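Local coordinates for protein Cap5O (PDB 3OJO) that oxidises UDP-N-acetyl-mannosamine as an NAD-dependent dehydrogenase in the synthesis of the Staphylococcus aureus capsular polysaccharide, at residues E248-N251 / N257-Q260; D304-I309 / L377-S382; F321-K326 / L361-H366; C353-H358 / S369-D374. All coordinates share one frame; numbering follows the deposited sequence.

Contact 1 of 4, residues E248-N251 / N257-Q260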
# COMPACT_ATOMS: atom_id res chain seq x y z
N GLU B 248 -12.46 -1.90 -7.59
CA GLU B 248 -12.53 -2.97 -8.59
C GLU B 248 -12.02 -2.51 -9.95
O GLU B 248 -11.25 -3.22 -10.60
CB GLU B 248 -13.97 -3.53 -8.66
CG GLU B 248 -14.21 -4.62 -9.69
CD GLU B 248 -15.65 -5.12 -9.78
OE1 GLU B 248 -16.57 -4.27 -9.82
OE2 GLU B 248 -15.84 -6.35 -9.80
N MET B 249 -12.39 -1.28 -10.34
CA MET B 249 -11.95 -0.63 -11.56
C MET B 249 -10.41 -0.43 -11.52
O MET B 249 -9.71 -1.00 -12.34
CB MET B 249 -12.71 0.70 -11.73
CG MET B 249 -12.50 1.38 -13.09
SD MET B 249 -13.03 0.40 -14.52
CE MET B 249 -14.82 0.22 -14.17
N ALA B 250 -9.90 0.33 -10.51
CA ALA B 250 -8.49 0.66 -10.29
C ALA B 250 -7.56 -0.57 -10.15
O ALA B 250 -6.41 -0.52 -10.61
CB ALA B 250 -8.35 1.56 -9.08
N ASN B 251 -8.05 -1.65 -9.50
CA ASN B 251 -7.28 -2.89 -9.28
C ASN B 251 -7.03 -3.72 -10.54
O ASN B 251 -6.27 -4.68 -10.50
CB ASN B 251 -7.87 -3.72 -8.13
CG ASN B 251 -7.58 -3.18 -6.74
OD1 ASN B 251 -6.86 -2.19 -6.54
ND2 ASN B 251 -8.17 -3.84 -5.75
N ASN B 257 -3.26 -2.72 -5.97
CA ASN B 257 -3.95 -3.67 -5.11
C ASN B 257 -4.65 -2.99 -3.95
O ASN B 257 -4.40 -3.33 -2.79
CB ASN B 257 -2.96 -4.79 -4.64
CG ASN B 257 -1.98 -5.28 -5.69
OD1 ASN B 257 -2.32 -6.10 -6.56
ND2 ASN B 257 -0.76 -4.74 -5.65
N ILE B 258 -5.54 -2.04 -4.24
CA ILE B 258 -6.30 -1.29 -3.22
C ILE B 258 -7.12 -2.22 -2.34
O ILE B 258 -7.80 -3.12 -2.84
CB ILE B 258 -7.10 -0.09 -3.81
CG1 ILE B 258 -6.16 0.84 -4.59
CG2 ILE B 258 -7.85 0.69 -2.73
CD1 ILE B 258 -6.77 1.65 -5.65
N HIS B 259 -6.99 -2.05 -1.04
CA HIS B 259 -7.67 -2.92 -0.09
C HIS B 259 -9.14 -2.57 0.09
O HIS B 259 -9.65 -1.61 -0.50
CB HIS B 259 -6.89 -2.96 1.26
CG HIS B 259 -5.49 -3.51 1.15
ND1 HIS B 259 -4.86 -4.08 2.25
CD2 HIS B 259 -4.66 -3.58 0.08
CE1 HIS B 259 -3.66 -4.46 1.81
NE2 HIS B 259 -3.49 -4.16 0.51
N GLN B 260 -9.84 -3.37 0.90
CA GLN B 260 -11.25 -3.17 1.22
C GLN B 260 -11.41 -2.26 2.43
O GLN B 260 -10.68 -2.38 3.41
CB GLN B 260 -11.95 -4.52 1.48
CG GLN B 260 -12.23 -5.35 0.22
CD GLN B 260 -13.10 -4.64 -0.79
OE1 GLN B 260 -12.63 -4.26 -1.87
NE2 GLN B 260 -14.37 -4.41 -0.46

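Contact 2 of 4, residues D304-I309 / L377-S382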
# COMPACT_ATOMS: atom_id res chain seq x y z
N ASP B 304 -21.46 8.24 13.16
CA ASP B 304 -22.03 9.44 12.54
C ASP B 304 -22.98 9.06 11.39
O ASP B 304 -24.04 9.68 11.25
CB ASP B 304 -20.92 10.40 12.06
CG ASP B 304 -21.37 11.41 11.01
OD1 ASP B 304 -22.14 12.34 11.36
OD2 ASP B 304 -20.98 11.24 9.82
N THR B 305 -22.61 8.04 10.60
CA THR B 305 -23.44 7.55 9.50
C THR B 305 -24.72 6.89 10.05
O THR B 305 -25.81 7.11 9.51
CB THR B 305 -22.63 6.63 8.58
OG1 THR B 305 -21.44 7.32 8.17
CG2 THR B 305 -23.40 6.19 7.37
N THR B 306 -24.58 6.12 11.15
CA THR B 306 -25.67 5.44 11.85
C THR B 306 -26.66 6.47 12.38
O THR B 306 -27.86 6.36 12.09
CB THR B 306 -25.08 4.48 12.92
OG1 THR B 306 -24.33 3.45 12.25
CG2 THR B 306 -26.15 3.83 13.81
N LYS B 307 -26.17 7.50 13.11
CA LYS B 307 -26.96 8.61 13.67
C LYS B 307 -27.85 9.27 12.59
O LYS B 307 -29.01 9.57 12.87
CB LYS B 307 -26.05 9.66 14.33
CG LYS B 307 -25.47 9.20 15.67
CD LYS B 307 -25.08 10.37 16.57
CE LYS B 307 -23.66 10.85 16.40
NZ LYS B 307 -23.38 12.03 17.25
N GLN B 308 -27.31 9.44 11.36
CA GLN B 308 -28.02 10.01 10.22
C GLN B 308 -29.10 9.08 9.67
O GLN B 308 -30.13 9.57 9.22
CB GLN B 308 -27.03 10.38 9.11
CG GLN B 308 -26.25 11.66 9.40
CD GLN B 308 -25.13 11.88 8.41
OE1 GLN B 308 -23.95 11.94 8.78
NE2 GLN B 308 -25.47 12.02 7.14
N ILE B 309 -28.87 7.75 9.67
CA ILE B 309 -29.85 6.76 9.19
C ILE B 309 -31.06 6.75 10.14
O ILE B 309 -32.20 6.80 9.70
CB ILE B 309 -29.22 5.33 9.04
CG1 ILE B 309 -28.11 5.31 7.95
CG2 ILE B 309 -30.29 4.27 8.75
CD1 ILE B 309 -27.06 4.15 8.10
N LEU B 377 -32.45 -0.17 12.17
CA LEU B 377 -31.25 -0.46 11.38
C LEU B 377 -30.44 -1.66 11.89
O LEU B 377 -30.20 -1.76 13.08
CB LEU B 377 -30.36 0.81 11.28
CG LEU B 377 -28.91 0.68 10.78
CD1 LEU B 377 -28.83 0.46 9.26
CD2 LEU B 377 -28.07 1.86 11.21
N VAL B 378 -30.01 -2.55 10.98
CA VAL B 378 -29.08 -3.67 11.26
C VAL B 378 -27.69 -3.22 10.78
O VAL B 378 -27.48 -2.91 9.60
CB VAL B 378 -29.51 -5.05 10.70
CG1 VAL B 378 -28.31 -5.95 10.39
CG2 VAL B 378 -30.45 -5.74 11.69
N LEU B 379 -26.77 -3.12 11.74
CA LEU B 379 -25.41 -2.66 11.48
C LEU B 379 -24.44 -3.83 11.41
O LEU B 379 -24.16 -4.45 12.44
CB LEU B 379 -25.00 -1.61 12.53
CG LEU B 379 -23.72 -0.81 12.30
CD1 LEU B 379 -23.74 -0.06 10.95
CD2 LEU B 379 -23.47 0.15 13.44
N ILE B 380 -23.90 -4.12 10.20
CA ILE B 380 -22.93 -5.20 10.05
C ILE B 380 -21.46 -4.71 10.18
O ILE B 380 -20.93 -3.99 9.32
CB ILE B 380 -23.19 -6.13 8.85
CG1 ILE B 380 -24.69 -6.43 8.71
CG2 ILE B 380 -22.34 -7.41 8.99
CD1 ILE B 380 -25.04 -7.42 7.70
N LEU B 381 -20.81 -5.13 11.28
CA LEU B 381 -19.46 -4.73 11.68
C LEU B 381 -18.41 -5.84 11.65
O LEU B 381 -17.22 -5.53 11.72
CB LEU B 381 -19.48 -4.04 13.05
CG LEU B 381 -20.44 -2.89 13.28
CD1 LEU B 381 -20.37 -2.44 14.68
CD2 LEU B 381 -20.17 -1.72 12.32
N SER B 382 -18.84 -7.12 11.48
CA SER B 382 -17.95 -8.30 11.36
C SER B 382 -18.31 -9.14 10.15
O SER B 382 -19.48 -9.22 9.80
CB SER B 382 -17.99 -9.15 12.62
OG SER B 382 -17.58 -8.38 13.74

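Contact 3 of 4, residues F321-K326 / L361-H366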
# COMPACT_ATOMS: atom_id res chain seq x y z
N PHE B 321 -24.39 -6.32 14.32
CA PHE B 321 -24.12 -7.69 13.86
C PHE B 321 -22.60 -7.89 13.80
O PHE B 321 -21.93 -7.44 12.88
CB PHE B 321 -24.78 -7.92 12.48
CG PHE B 321 -26.17 -8.49 12.49
CD1 PHE B 321 -26.62 -9.27 11.43
CD2 PHE B 321 -27.05 -8.22 13.53
CE1 PHE B 321 -27.92 -9.78 11.42
CE2 PHE B 321 -28.35 -8.75 13.52
CZ PHE B 321 -28.78 -9.52 12.46
N GLY B 322 -22.07 -8.52 14.84
CA GLY B 322 -20.64 -8.77 14.98
C GLY B 322 -19.96 -7.76 15.88
O GLY B 322 -20.14 -6.55 15.72
N LEU B 323 -19.19 -8.26 16.86
CA LEU B 323 -18.44 -7.46 17.83
C LEU B 323 -16.92 -7.75 17.77
O LEU B 323 -16.15 -7.20 18.56
CB LEU B 323 -18.97 -7.72 19.25
CG LEU B 323 -20.35 -7.18 19.67
CD1 LEU B 323 -20.63 -7.60 21.08
CD2 LEU B 323 -20.38 -5.69 19.69
N THR B 324 -16.50 -8.58 16.81
CA THR B 324 -15.10 -8.99 16.63
C THR B 324 -14.43 -8.31 15.44
O THR B 324 -15.13 -7.93 14.49
CB THR B 324 -15.04 -10.52 16.44
OG1 THR B 324 -15.74 -10.88 15.25
CG2 THR B 324 -15.57 -11.29 17.64
N TYR B 325 -13.08 -8.21 15.44
CA TYR B 325 -12.36 -7.65 14.30
C TYR B 325 -12.39 -8.64 13.15
O TYR B 325 -12.88 -8.31 12.07
CB TYR B 325 -10.92 -7.22 14.64
CG TYR B 325 -10.08 -6.81 13.44
CD1 TYR B 325 -10.46 -5.74 12.62
CD2 TYR B 325 -8.88 -7.46 13.15
CE1 TYR B 325 -9.68 -5.36 11.52
CE2 TYR B 325 -8.10 -7.09 12.05
CZ TYR B 325 -8.50 -6.03 11.24
OH TYR B 325 -7.72 -5.65 10.17
N LYS B 326 -11.90 -9.86 13.38
CA LYS B 326 -11.91 -10.85 12.32
C LYS B 326 -13.21 -11.63 12.37
O LYS B 326 -13.85 -11.72 13.43
CB LYS B 326 -10.67 -11.77 12.42
CG LYS B 326 -9.35 -11.02 12.42
CD LYS B 326 -8.14 -11.93 12.45
CE LYS B 326 -6.89 -11.16 12.81
NZ LYS B 326 -6.84 -10.78 14.25
N LEU B 361 -20.35 -13.25 25.69
CA LEU B 361 -20.60 -12.28 26.77
C LEU B 361 -22.09 -12.21 27.22
O LEU B 361 -23.00 -12.58 26.47
CB LEU B 361 -20.09 -10.87 26.39
CG LEU B 361 -18.67 -10.43 26.80
CD1 LEU B 361 -18.16 -11.11 28.05
CD2 LEU B 361 -17.71 -10.55 25.66
N ASP B 362 -22.30 -11.76 28.47
CA ASP B 362 -23.62 -11.64 29.10
C ASP B 362 -24.57 -10.73 28.27
O ASP B 362 -25.66 -11.17 27.87
CB ASP B 362 -23.48 -11.10 30.54
CG ASP B 362 -22.97 -12.10 31.59
OD1 ASP B 362 -23.65 -13.12 31.81
OD2 ASP B 362 -21.94 -11.80 32.24
N PHE B 363 -24.12 -9.49 28.00
CA PHE B 363 -24.85 -8.46 27.25
C PHE B 363 -25.18 -8.76 25.78
O PHE B 363 -26.10 -8.14 25.24
CB PHE B 363 -24.15 -7.10 27.38
CG PHE B 363 -22.69 -7.05 27.00
CD1 PHE B 363 -21.70 -7.15 27.97
CD2 PHE B 363 -22.30 -6.85 25.68
CE1 PHE B 363 -20.35 -7.09 27.63
CE2 PHE B 363 -20.95 -6.79 25.34
CZ PHE B 363 -19.99 -6.92 26.31
N VAL B 364 -24.44 -9.67 25.14
CA VAL B 364 -24.63 -10.05 23.74
C VAL B 364 -25.90 -10.87 23.59
O VAL B 364 -26.09 -11.84 24.33
CB VAL B 364 -23.39 -10.82 23.16
CG1 VAL B 364 -23.55 -11.12 21.68
CG2 VAL B 364 -22.10 -10.06 23.43
N GLU B 365 -26.77 -10.49 22.64
CA GLU B 365 -28.00 -11.23 22.36
C GLU B 365 -27.68 -12.48 21.55
O GLU B 365 -27.08 -12.41 20.46
CB GLU B 365 -29.07 -10.34 21.69
CG GLU B 365 -30.41 -11.02 21.40
CD GLU B 365 -31.07 -11.87 22.47
OE1 GLU B 365 -31.14 -11.43 23.64
OE2 GLU B 365 -31.56 -12.97 22.12
N HIS B 366 -28.06 -13.64 22.11
CA HIS B 366 -27.82 -14.98 21.57
C HIS B 366 -28.73 -15.35 20.39
O HIS B 366 -28.31 -16.12 19.52
CB HIS B 366 -27.85 -16.03 22.71
CG HIS B 366 -27.04 -15.66 23.93
ND1 HIS B 366 -27.65 -15.39 25.15
CD2 HIS B 366 -25.70 -15.52 24.07
CE1 HIS B 366 -26.65 -15.10 25.99
NE2 HIS B 366 -25.46 -15.16 25.38

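Contact 4 of 4, residues C353-H358 / S369-D374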
# COMPACT_ATOMS: atom_id res chain seq x y z
N CYS B 353 -28.33 -2.91 20.46
CA CYS B 353 -28.51 -4.32 20.75
C CYS B 353 -27.49 -5.11 19.92
O CYS B 353 -27.54 -5.07 18.69
CB CYS B 353 -29.95 -4.73 20.47
SG CYS B 353 -30.30 -6.49 20.71
N ALA B 354 -26.54 -5.77 20.58
CA ALA B 354 -25.52 -6.55 19.90
C ALA B 354 -25.91 -7.98 19.63
O ALA B 354 -26.44 -8.65 20.51
CB ALA B 354 -24.24 -6.52 20.70
N TYR B 355 -25.60 -8.46 18.42
CA TYR B 355 -25.80 -9.85 18.00
C TYR B 355 -24.49 -10.42 17.45
O TYR B 355 -23.99 -9.96 16.42
CB TYR B 355 -26.95 -10.01 16.97
CG TYR B 355 -27.03 -11.42 16.43
CD1 TYR B 355 -26.46 -11.75 15.20
CD2 TYR B 355 -27.59 -12.45 17.19
CE1 TYR B 355 -26.48 -13.06 14.72
CE2 TYR B 355 -27.60 -13.76 16.72
CZ TYR B 355 -27.06 -14.06 15.48
OH TYR B 355 -27.07 -15.36 15.02
N ASP B 356 -23.94 -11.45 18.12
CA ASP B 356 -22.75 -12.16 17.67
C ASP B 356 -22.80 -13.64 18.10
O ASP B 356 -22.74 -13.93 19.29
CB ASP B 356 -21.43 -11.47 18.05
CG ASP B 356 -20.24 -11.91 17.21
OD1 ASP B 356 -19.43 -11.05 16.81
OD2 ASP B 356 -20.09 -13.13 16.99
N PRO B 357 -22.92 -14.59 17.13
CA PRO B 357 -22.98 -16.02 17.50
C PRO B 357 -21.68 -16.58 18.08
O PRO B 357 -21.71 -17.60 18.77
CB PRO B 357 -23.34 -16.71 16.19
CG PRO B 357 -22.85 -15.80 15.13
CD PRO B 357 -23.00 -14.41 15.67
N HIS B 358 -20.54 -15.93 17.79
CA HIS B 358 -19.21 -16.32 18.24
C HIS B 358 -18.84 -15.74 19.61
O HIS B 358 -17.98 -16.31 20.28
CB HIS B 358 -18.16 -15.93 17.18
CG HIS B 358 -18.42 -16.56 15.85
ND1 HIS B 358 -17.97 -17.82 15.55
CD2 HIS B 358 -19.11 -16.07 14.79
CE1 HIS B 358 -18.39 -18.07 14.31
NE2 HIS B 358 -19.07 -17.04 13.81
N SER B 369 -33.61 -13.13 15.89
CA SER B 369 -35.01 -12.65 15.84
C SER B 369 -35.33 -11.71 17.01
O SER B 369 -35.93 -10.65 16.81
CB SER B 369 -35.97 -13.84 15.81
OG SER B 369 -35.68 -14.68 14.71
N HIS B 370 -34.87 -12.08 18.22
CA HIS B 370 -35.03 -11.30 19.45
C HIS B 370 -34.20 -10.00 19.35
O HIS B 370 -34.65 -8.95 19.83
CB HIS B 370 -34.61 -12.13 20.68
CG HIS B 370 -35.26 -11.71 21.96
ND1 HIS B 370 -34.76 -10.65 22.72
CD2 HIS B 370 -36.33 -12.23 22.60
CE1 HIS B 370 -35.55 -10.57 23.78
NE2 HIS B 370 -36.51 -11.50 23.75
N ALA B 371 -32.99 -10.08 18.72
CA ALA B 371 -32.07 -8.95 18.53
C ALA B 371 -32.58 -7.93 17.50
O ALA B 371 -32.45 -6.73 17.74
CB ALA B 371 -30.68 -9.44 18.15
N VAL B 372 -33.14 -8.40 16.37
CA VAL B 372 -33.69 -7.54 15.30
C VAL B 372 -35.07 -6.95 15.65
O VAL B 372 -35.55 -6.05 14.93
CB VAL B 372 -33.67 -8.20 13.89
CG1 VAL B 372 -32.26 -8.57 13.47
CG2 VAL B 372 -34.60 -9.42 13.82
N LYS B 373 -35.71 -7.47 16.72
CA LYS B 373 -37.03 -7.07 17.20
C LYS B 373 -37.19 -5.55 17.44
O LYS B 373 -36.59 -4.97 18.34
CB LYS B 373 -37.47 -7.91 18.42
CG LYS B 373 -38.94 -7.75 18.86
CD LYS B 373 -39.95 -8.28 17.83
CE LYS B 373 -41.36 -7.79 18.08
NZ LYS B 373 -42.25 -8.02 16.91
N ASP B 374 -37.99 -4.94 16.57
CA ASP B 374 -38.42 -3.53 16.48
C ASP B 374 -37.29 -2.55 16.14
O ASP B 374 -37.41 -1.35 16.39
CB ASP B 374 -39.23 -3.08 17.72
CG ASP B 374 -40.43 -3.96 18.07
OD1 ASP B 374 -41.36 -4.07 17.23
OD2 ASP B 374 -40.46 -4.49 19.20

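Contact 1 of 4, residues E248-N251 / N257-Q260
Asn251 and Asn257 bring the two backbones together, with their CA atoms 5.4 Å apart, where the chain leaves helix 243-250 and returns after a short loop. The segment 257-260 is irregular, so no strand or helix pairing holds the contact. The side-chain amide of Asn251 grips both polar atoms of the Ile258 backbone. Asn251 OD1 accepts from Ile258 N at 2.7 Å. This bond is bent, with an angle of 141° at the hydrogen, and the donor sits tilted from the carbonyl plane of Asn251. Asn251 ND2 donates to Ile258 O at 3.0 Å. That bond is nearly straight at 174° and lands on a lone pair of the Ile258 oxygen, which itself lies in the plane of the Asn251 amide. With a bond at each end, the amide is fixed in its rotation. Asn251 CG stands beside the backbone N (chi1 -75°), which points the amide at the loop.

An apolar touch accompanies the polar pair. Ile258 CD1 reaches back to Ala250 CB at 3.8 Å. On the way Ile258 CG1 passes 3.7 Å from Asn251 OD1, so the buried aliphatic chain borders the amide. The result is a loop of five intervening residues tied back to its own helix.

Ile258 also packs on Ile247 of helix 243-250 and on Tyr221 of the second subunit, whose OH bonds Asn257 ND2. His259 rests against Asn225 and Ile226 of helix 208-238, so the loop lies between helices of the central domain at the dimer interface.

Contact 2 of 4, residues D304-I309 / L377-S382
Helix segment 304-309, which carries Thr306 and Ile309, runs nearly antiparallel (164°) to strand 377-380, which carries Leu377 and Leu379, and the two axes are 10.3 Å apart at the closest. No hydrogen bond links the two segments, and the four touching residues are all buried.

Leu377 is the centre of the apolar packing. Leu377 CD2 meets Thr306 CG2 at 3.8 Å and Ile309 CD1 at 4.0 Å, touching two residues three apart on the helix. Ile309 CG2 also lies 4.1 Å from Leu377 CD1, and these two side chains are set nearly perpendicular. Leu377 CG stands anti to the backbone N (chi1 166°), which carries both methyls toward the helix.

Thr306 is two-sided. Its methyl turns to Leu377, while Thr306 OG1 lies 3.6 Å from Leu379 CD2. This hydroxyl is satisfied within the helix, where it bonds Val302 O.

Leu377 and Leu379 point to helix 286-312. The alternate residue Val378 lies on the opposite face of the strand, against Val372 of helix 368-372. A parallel sheet sandwiched between helices in this way is characteristic of a Rossmann-like alpha/beta domain, here the UDP-binding domain.

Contact 3 of 4, residues F321-K326 / L361-H366
Leu323 meets Val364 and Phe363 where two loops come together in the Rossmann-like UDP-binding domain. The loops follow the neighbouring parallel strands 317-321 and 351-355. Their backbones stay well apart, with Leu323 CA and Val364 CA at 8.9 Å, so side chains alone bridge the gap and no hydrogen bond crosses it.

The tight part is a single methyl pair. Leu323 CD1 touches Val364 CG2 at 3.7 Å, and both residues are buried. The Leu323 side chain is extended (chi2 179°) and reaches straight out from its loop. The two side chains lie alongside, pointing opposite ways. Leu323 is also backed by Phe338 and Tyr341 of helix 336-346, so its end sits between that helix and the loop 361-366.

The loose part is Phe363, which is exposed. Its ring offers an edge to the same methyl, with CE2 at 4.3 Å from Leu323 CD1. One face of the ring is partly overlaid by Leu361 CB of its own loop, 3.9 Å above the plane and toward the rim. Phe363 also touches a crystal neighbour, so its position may owe something to the lattice.

Farther along, the loop 321-326 leads to the ligands. Lys326 touches bound pyridine-2,6-dicarboxylic acid, and the side chain of Leu323 is about 11 Å from that of Arg333, an NAD-binding residue. Between Leu323 and Lys326 the loop is braced by its own threonine: Thr324 OG1 donates to Lys326 O at 2.8 Å, with the donor tilted 26° from the carbonyl plane.

Contact 4 of 4, residues C353-H358 / S369-D374
Ala371 sets its methyl against two side chains of strand 351-355. Its CB lies 3.9 Å from Cys353 SG and 4.0 Å from Tyr355 CB. Cys353 and Tyr355 are two residues apart on the strand, so both turn to the same face and the small methyl fits against the pair. Cys353 SG also rests against the helix backbone, 3.7 Å from Ala371 CA. No hydrogen bond joins the two segments. With so small a residue at the meeting point, the backbones come close, and Cys353 CA is 6.2 Å from Ala371 CA.

The torsions explain the grip. With chi1 at 177°, the Cys353 sulfur lies opposite the backbone N, which places it against Ala371. Tyr355 takes the same choice, which sends its ring along the strand face to meet Phe321.

The next shell fixes the helix and the strand. Ala371 O is bonded by Lys317 NZ and Thr319 OG1 of strand 317-321, and Ala354 pairs with Glu365 through the backbone. Beyond Tyr355 the chain forms an Asx turn: Asp356 OD2 accepts from His358 N at 2.9 Å on its anti lone pair. The other oxygen, OD1, takes bonds from Leu323 N and His384 NE2, so the carboxylate is held from both ends.

Strand 351-355 is the outermost strand on its side of the sheet. Helix 368-372 carries the chain from it past strand 317-321 to strand 377-380, a beta-alpha-beta crossover, as in Rossmann-like domains; the parallel sheet here has strand order 2-1-3-4-5.

In the fold
Contacts 2, 3 and 4 share the C-terminal parallel sheet, while contact 1 belongs to the central domain and touches none of them. Contacts 2 and 4 pack helices against opposite faces of that sheet and touch each other through it. Contact 3 joins loops beyond the strand ends. It packs on contact 4 through Glu365 O and Tyr355 CD2, and is tied to contact 2 by Leu379 O with Phe321 N and Ser382 OG with Thr324 O. Contact 2 is wholly buried. Contact 4 is buried apart from the partly exposed Cys353, and contact 3 runs out to the surface at Phe363. These three meet through apolar side chains. Contact 1, partly buried beside the second subunit, relies instead on amide-to-backbone hydrogen bonds.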